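Local coordinates for protein MlnE (PDB 5D2E) that supplies, through this N-terminal part, an NADP-binding B-type ketoreductase of the macrolactin assembly line that probably reduces beta-keto groups of the growing polyketide, at residues A[66-78]-A[222-234]. Sequence-based numbering, arbitrary orientation.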
loop_
_atom_site.group_PDB
_atom_site.type_symbol
_atom_site.label_atom_id
_atom_site.label_comp_id
_atom_site.label_asym_id
_atom_site.label_seq_id
_atom_site.Cartn_x
_atom_site.Cartn_y
_atom_site.Cartn_z
ATOM N N ASP A 66 10.970 22.812 6.930
ATOM C CA ASP A 66 11.347 24.193 7.155
ATOM C C ASP A 66 11.119 24.514 8.577
ATOM O O ASP A 66 10.761 23.632 9.417
ATOM C CB ASP A 66 10.524 25.121 6.202
ATOM C CG ASP A 66 9.025 25.043 6.438
ATOM O OD1 ASP A 66 8.531 24.638 7.520
ATOM O OD2 ASP A 66 8.309 25.360 5.480
ATOM N N ASP A 67 11.247 25.782 8.969
ATOM C CA ASP A 67 10.992 26.006 10.407
ATOM C C ASP A 67 9.628 26.358 10.883
ATOM O O ASP A 67 9.470 26.847 12.003
ATOM C CB ASP A 67 12.008 26.893 11.048
ATOM C CG ASP A 67 12.451 27.875 10.181
ATOM O OD1 ASP A 67 11.508 28.614 9.812
ATOM O OD2 ASP A 67 13.688 27.853 9.861
ATOM N N SER A 68 8.625 25.993 10.113
ATOM C CA SER A 68 7.250 26.370 10.429
ATOM C C SER A 68 6.756 25.769 11.714
ATOM O O SER A 68 5.859 26.304 12.346
ATOM C CB SER A 68 6.301 26.022 9.281
ATOM O OG SER A 68 6.330 24.638 9.052
ATOM N N MET A 69 7.326 24.645 12.154
ATOM C CA MET A 69 6.894 24.079 13.427
ATOM C C MET A 69 7.799 24.414 14.641
ATOM O O MET A 69 7.517 23.978 15.767
ATOM C CB MET A 69 6.769 22.582 13.257
ATOM C CG MET A 69 5.562 22.201 12.392
ATOM S SD MET A 69 3.974 22.519 13.212
ATOM C CE MET A 69 3.925 21.611 14.706
ATOM N N TYR A 70 8.854 25.200 14.442
ATOM C CA TYR A 70 9.849 25.357 15.512
ATOM C C TYR A 70 9.270 26.084 16.747
ATOM O O TYR A 70 9.268 25.555 17.894
ATOM C CB TYR A 70 11.122 26.039 14.992
ATOM C CG TYR A 70 12.120 26.236 16.113
ATOM C CD1 TYR A 70 12.913 25.175 16.566
ATOM C CD2 TYR A 70 12.248 27.471 16.732
ATOM C CE1 TYR A 70 13.821 25.333 17.607
ATOM C CE2 TYR A 70 13.140 27.648 17.779
ATOM C CZ TYR A 70 13.923 26.573 18.196
ATOM O OH TYR A 70 14.787 26.758 19.223
ATOM N N THR A 71 8.731 27.278 16.524
ATOM C CA THR A 71 8.159 28.107 17.657
ATOM C C THR A 71 7.076 27.440 18.403
ATOM O O THR A 71 7.060 27.433 19.640
ATOM C CB THR A 71 7.544 29.384 17.097
ATOM O OG1 THR A 71 8.590 30.053 16.407
ATOM C CG2 THR A 71 7.009 30.269 18.236
ATOM N N VAL A 72 6.138 26.807 17.660
ATOM C CA VAL A 72 5.033 26.233 18.350
ATOM C C VAL A 72 5.505 25.084 19.190
ATOM O O VAL A 72 4.945 24.798 20.243
ATOM C CB VAL A 72 3.847 25.802 17.397
ATOM C CG1 VAL A 72 4.206 24.529 16.615
ATOM C CG2 VAL A 72 2.635 25.491 18.221
ATOM N N MET A 73 6.496 24.341 18.696
ATOM C CA MET A 73 6.935 23.182 19.445
ATOM C C MET A 73 7.780 23.648 20.635
ATOM O O MET A 73 7.693 23.078 21.715
ATOM C CB MET A 73 7.760 22.217 18.570
ATOM C CG MET A 73 6.993 21.405 17.530
ATOM S SD MET A 73 5.660 20.498 18.254
ATOM C CE MET A 73 6.452 19.339 19.309
ATOM N N LYS A 74 8.614 24.674 20.456
ATOM C CA LYS A 74 9.321 25.247 21.671
ATOM C C LYS A 74 8.333 25.701 22.777
ATOM O O LYS A 74 8.486 25.345 23.991
ATOM C CB LYS A 74 10.182 26.453 21.265
ATOM C CG LYS A 74 11.302 26.112 20.335
ATOM C CD LYS A 74 12.292 25.080 20.937
ATOM C CE LYS A 74 13.074 25.647 22.136
ATOM N NZ LYS A 74 13.939 24.590 22.700
ATOM N N ARG A 75 7.268 26.372 22.336
ATOM C CA ARG A 75 6.213 26.768 23.288
ATOM C C ARG A 75 5.534 25.594 23.918
ATOM O O ARG A 75 5.337 25.527 25.138
ATOM C CB ARG A 75 5.215 27.706 22.666
ATOM C CG ARG A 75 4.244 28.237 23.722
ATOM C CD ARG A 75 3.390 29.413 23.237
ATOM N NE ARG A 75 3.963 30.080 22.055
ATOM C CZ ARG A 75 3.510 29.930 20.812
ATOM N NH1 ARG A 75 2.456 29.151 20.581
ATOM N NH2 ARG A 75 4.101 30.570 19.799
ATOM N N GLN A 76 5.274 24.573 23.117
ATOM C CA GLN A 76 4.610 23.401 23.651
ATOM C C GLN A 76 5.443 22.691 24.737
ATOM O O GLN A 76 4.916 22.120 25.703
ATOM C CB GLN A 76 4.314 22.434 22.472
ATOM C CG GLN A 76 3.455 21.265 22.901
ATOM C CD GLN A 76 1.974 21.572 22.855
ATOM O OE1 GLN A 76 1.593 22.725 22.760
ATOM N NE2 GLN A 76 1.132 20.518 22.828
ATOM N N LEU A 77 6.759 22.727 24.560
ATOM C CA LEU A 77 7.691 21.994 25.422
ATOM C C LEU A 77 8.287 22.877 26.522
ATOM O O LEU A 77 9.248 22.445 27.216
ATOM C CB LEU A 77 8.822 21.435 24.554
ATOM C CG LEU A 77 8.381 20.373 23.567
ATOM C CD1 LEU A 77 9.498 20.118 22.582
ATOM C CD2 LEU A 77 7.961 19.129 24.318
ATOM N N GLU A 78 7.732 24.085 26.690
ATOM C CA GLU A 78 8.198 24.964 27.784
ATOM C C GLU A 78 8.101 24.208 29.088
ATOM O O GLU A 78 7.087 23.675 29.424
ATOM C CB GLU A 78 7.419 26.267 27.834
ATOM C CG GLU A 78 8.001 27.284 26.854
ATOM C CD GLU A 78 7.180 28.572 26.725
ATOM O OE1 GLU A 78 6.373 28.830 27.622
ATOM O OE2 GLU A 78 7.325 29.328 25.729
ATOM N N LYS A 222 -0.881 25.170 13.320
ATOM C CA LYS A 222 0.370 24.674 13.927
ATOM C C LYS A 222 0.130 24.192 15.299
ATOM O O LYS A 222 0.616 23.123 15.680
ATOM C CB LYS A 222 1.477 25.716 13.883
ATOM C CG LYS A 222 1.934 26.009 12.459
ATOM C CD LYS A 222 2.701 27.309 12.469
ATOM C CE LYS A 222 3.283 27.648 11.104
ATOM N NZ LYS A 222 4.418 28.612 11.291
ATOM N N GLN A 223 -0.669 24.926 16.064
ATOM C CA GLN A 223 -0.984 24.464 17.378
ATOM C C GLN A 223 -1.758 23.167 17.398
ATOM O O GLN A 223 -1.530 22.361 18.297
ATOM C CB GLN A 223 -1.729 25.540 18.198
ATOM C CG GLN A 223 -2.012 25.140 19.622
ATOM C CD GLN A 223 -0.730 24.957 20.462
ATOM O OE1 GLN A 223 0.246 25.754 20.361
ATOM N NE2 GLN A 223 -0.704 23.882 21.286
ATOM N N HIS A 224 -2.735 22.980 16.507
ATOM C CA HIS A 224 -3.478 21.696 16.491
ATOM C C HIS A 224 -2.516 20.525 16.175
ATOM O O HIS A 224 -2.640 19.435 16.710
ATOM C CB HIS A 224 -4.600 21.687 15.438
ATOM C CG HIS A 224 -5.863 22.399 15.836
ATOM N ND1 HIS A 224 -6.421 23.407 15.064
ATOM C CD2 HIS A 224 -6.713 22.214 16.874
ATOM C CE1 HIS A 224 -7.528 23.844 15.641
ATOM N NE2 HIS A 224 -7.739 23.129 16.731
ATOM N N ILE A 225 -1.522 20.773 15.346
ATOM C CA ILE A 225 -0.523 19.746 15.060
ATOM C C ILE A 225 0.253 19.384 16.341
ATOM O O ILE A 225 0.416 18.209 16.696
ATOM C CB ILE A 225 0.405 20.158 13.947
ATOM C CG1 ILE A 225 -0.383 20.371 12.665
ATOM C CG2 ILE A 225 1.438 19.036 13.748
ATOM C CD1 ILE A 225 0.403 20.854 11.473
ATOM N N ALA A 226 0.704 20.406 17.068
ATOM C CA ALA A 226 1.394 20.174 18.285
ATOM C C ALA A 226 0.561 19.406 19.184
ATOM O O ALA A 226 1.073 18.527 19.945
ATOM C CB ALA A 226 1.808 21.465 18.935
ATOM N N ASP A 227 -0.741 19.747 19.230
ATOM C CA ASP A 227 -1.602 18.988 20.120
ATOM C C ASP A 227 -1.767 17.526 19.746
ATOM O O ASP A 227 -1.918 16.675 20.598
ATOM C CB ASP A 227 -2.963 19.685 20.259
ATOM C CG ASP A 227 -2.847 21.032 21.064
ATOM O OD1 ASP A 227 -2.019 21.145 22.009
ATOM O OD2 ASP A 227 -3.535 21.953 20.652
ATOM N N VAL A 228 -1.797 17.252 18.462
ATOM C CA VAL A 228 -1.827 15.836 17.992
ATOM C C VAL A 228 -0.571 15.094 18.376
ATOM O O VAL A 228 -0.634 13.972 18.879
ATOM C CB VAL A 228 -2.038 15.755 16.478
ATOM C CG1 VAL A 228 -1.776 14.337 15.977
ATOM C CG2 VAL A 228 -3.437 16.182 16.153
ATOM N N ILE A 229 0.584 15.758 18.234
ATOM C CA ILE A 229 1.856 15.131 18.678
ATOM C C ILE A 229 1.819 14.788 20.167
ATOM O O ILE A 229 2.144 13.656 20.579
ATOM C CB ILE A 229 3.056 16.030 18.312
ATOM C CG1 ILE A 229 3.179 16.114 16.785
ATOM C CG2 ILE A 229 4.326 15.550 18.907
ATOM C CD1 ILE A 229 4.096 17.217 16.282
ATOM N N SER A 230 1.409 15.759 20.988
ATOM C CA SER A 230 1.312 15.470 22.414
ATOM C C SER A 230 0.333 14.354 22.760
ATOM O O SER A 230 0.527 13.607 23.716
ATOM C CB SER A 230 0.954 16.753 23.178
ATOM O OG SER A 230 2.034 17.725 23.097
ATOM N N PHE A 231 -0.780 14.305 22.030
ATOM C CA PHE A 231 -1.766 13.300 22.234
ATOM C C PHE A 231 -1.158 11.937 21.911
ATOM O O PHE A 231 -1.343 10.955 22.643
ATOM C CB PHE A 231 -2.987 13.604 21.353
ATOM C CG PHE A 231 -4.119 12.617 21.521
ATOM C CD1 PHE A 231 -5.075 12.802 22.553
ATOM C CD2 PHE A 231 -4.272 11.543 20.640
ATOM C CE1 PHE A 231 -6.135 11.910 22.697
ATOM C CE2 PHE A 231 -5.317 10.624 20.815
ATOM C CZ PHE A 231 -6.240 10.810 21.854
ATOM N N GLU A 232 -0.432 11.868 20.804
ATOM C CA GLU A 232 0.227 10.603 20.416
ATOM C C GLU A 232 1.228 10.179 21.501
ATOM O O GLU A 232 1.318 8.986 21.893
ATOM C CB GLU A 232 0.932 10.763 19.046
ATOM C CG GLU A 232 -0.032 10.768 17.873
ATOM C CD GLU A 232 -0.462 9.363 17.479
ATOM O OE1 GLU A 232 0.200 8.417 17.955
ATOM O OE2 GLU A 232 -1.414 9.223 16.696
ATOM N N TRP A 233 2.010 11.152 21.983
ATOM C CA TRP A 233 3.010 10.813 23.029
ATOM C C TRP A 233 2.410 10.228 24.276
ATOM O O TRP A 233 3.066 9.483 25.008
ATOM C CB TRP A 233 3.772 12.039 23.449
ATOM C CG TRP A 233 4.770 12.494 22.481
ATOM C CD1 TRP A 233 5.421 11.738 21.536
ATOM C CD2 TRP A 233 5.318 13.799 22.396
ATOM N NE1 TRP A 233 6.339 12.523 20.850
ATOM C CE2 TRP A 233 6.288 13.787 21.358
ATOM C CE3 TRP A 233 5.062 15.001 23.059
ATOM C CZ2 TRP A 233 7.019 14.918 21.010
ATOM C CZ3 TRP A 233 5.762 16.111 22.706
ATOM C CH2 TRP A 233 6.737 16.070 21.683
ATOM N N ASN A 234 1.155 10.578 24.526
ATOM C CA ASN A 234 0.470 10.156 25.726
ATOM C C ASN A 234 -0.615 9.068 25.547
ATOM O O ASN A 234 -1.329 8.833 26.494
ATOM C CB ASN A 234 -0.092 11.421 26.400
ATOM C CG ASN A 234 0.996 12.240 27.066
ATOM O OD1 ASN A 234 1.534 11.819 28.087
ATOM N ND2 ASN A 234 1.366 13.373 26.469
HETATM O O HOH W 1 2.604 25.889 21.508
#
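Lys222, at the start of helix 222-233, reaches, extended beyond CG, to the turn before helix 70-76, and its NZ gives a 2.9 Å hydrogen bond to Ser68 O, in the carbonyl plane on a lone pair. Its aliphatic part slides past Met69. Next to it, Gln223 NE2 donates to Gln76 OE1 at 3.0 Å, the two amide planes 40° apart, and also to Asp227 OD1, while a water bridges Gln223 OE1 to Val72 O. Ile225 CG2 meets Met69 CE at 3.7 Å. The helix axes come within 9.4 Å at closest approach; Ala226 CB meets Met73 SD at 4.0 Å and forms one wall of the hole, with Gln223, Asp227 and Ser230, that receives Gln76. Gln76, its CG anti to the backbone N (chi1 -172°), then bends so that NE2 points nearly straight at Ser230 OG (2.9 Å), itself also hydrogen-bonded to Lys52 O; the same NE2 makes a weak bond to Asp227 OD1. Finally Met73 CE meets Trp233 CH2 and Leu77 CD2 meets CZ3, both obliquely. Thus two helices of the Rossmann-like structural subdomain, away from the NADP site, meet through apolar contacts and a buried Gln76 amide whose oxygen and nitrogen are both engaged, fixing its flip.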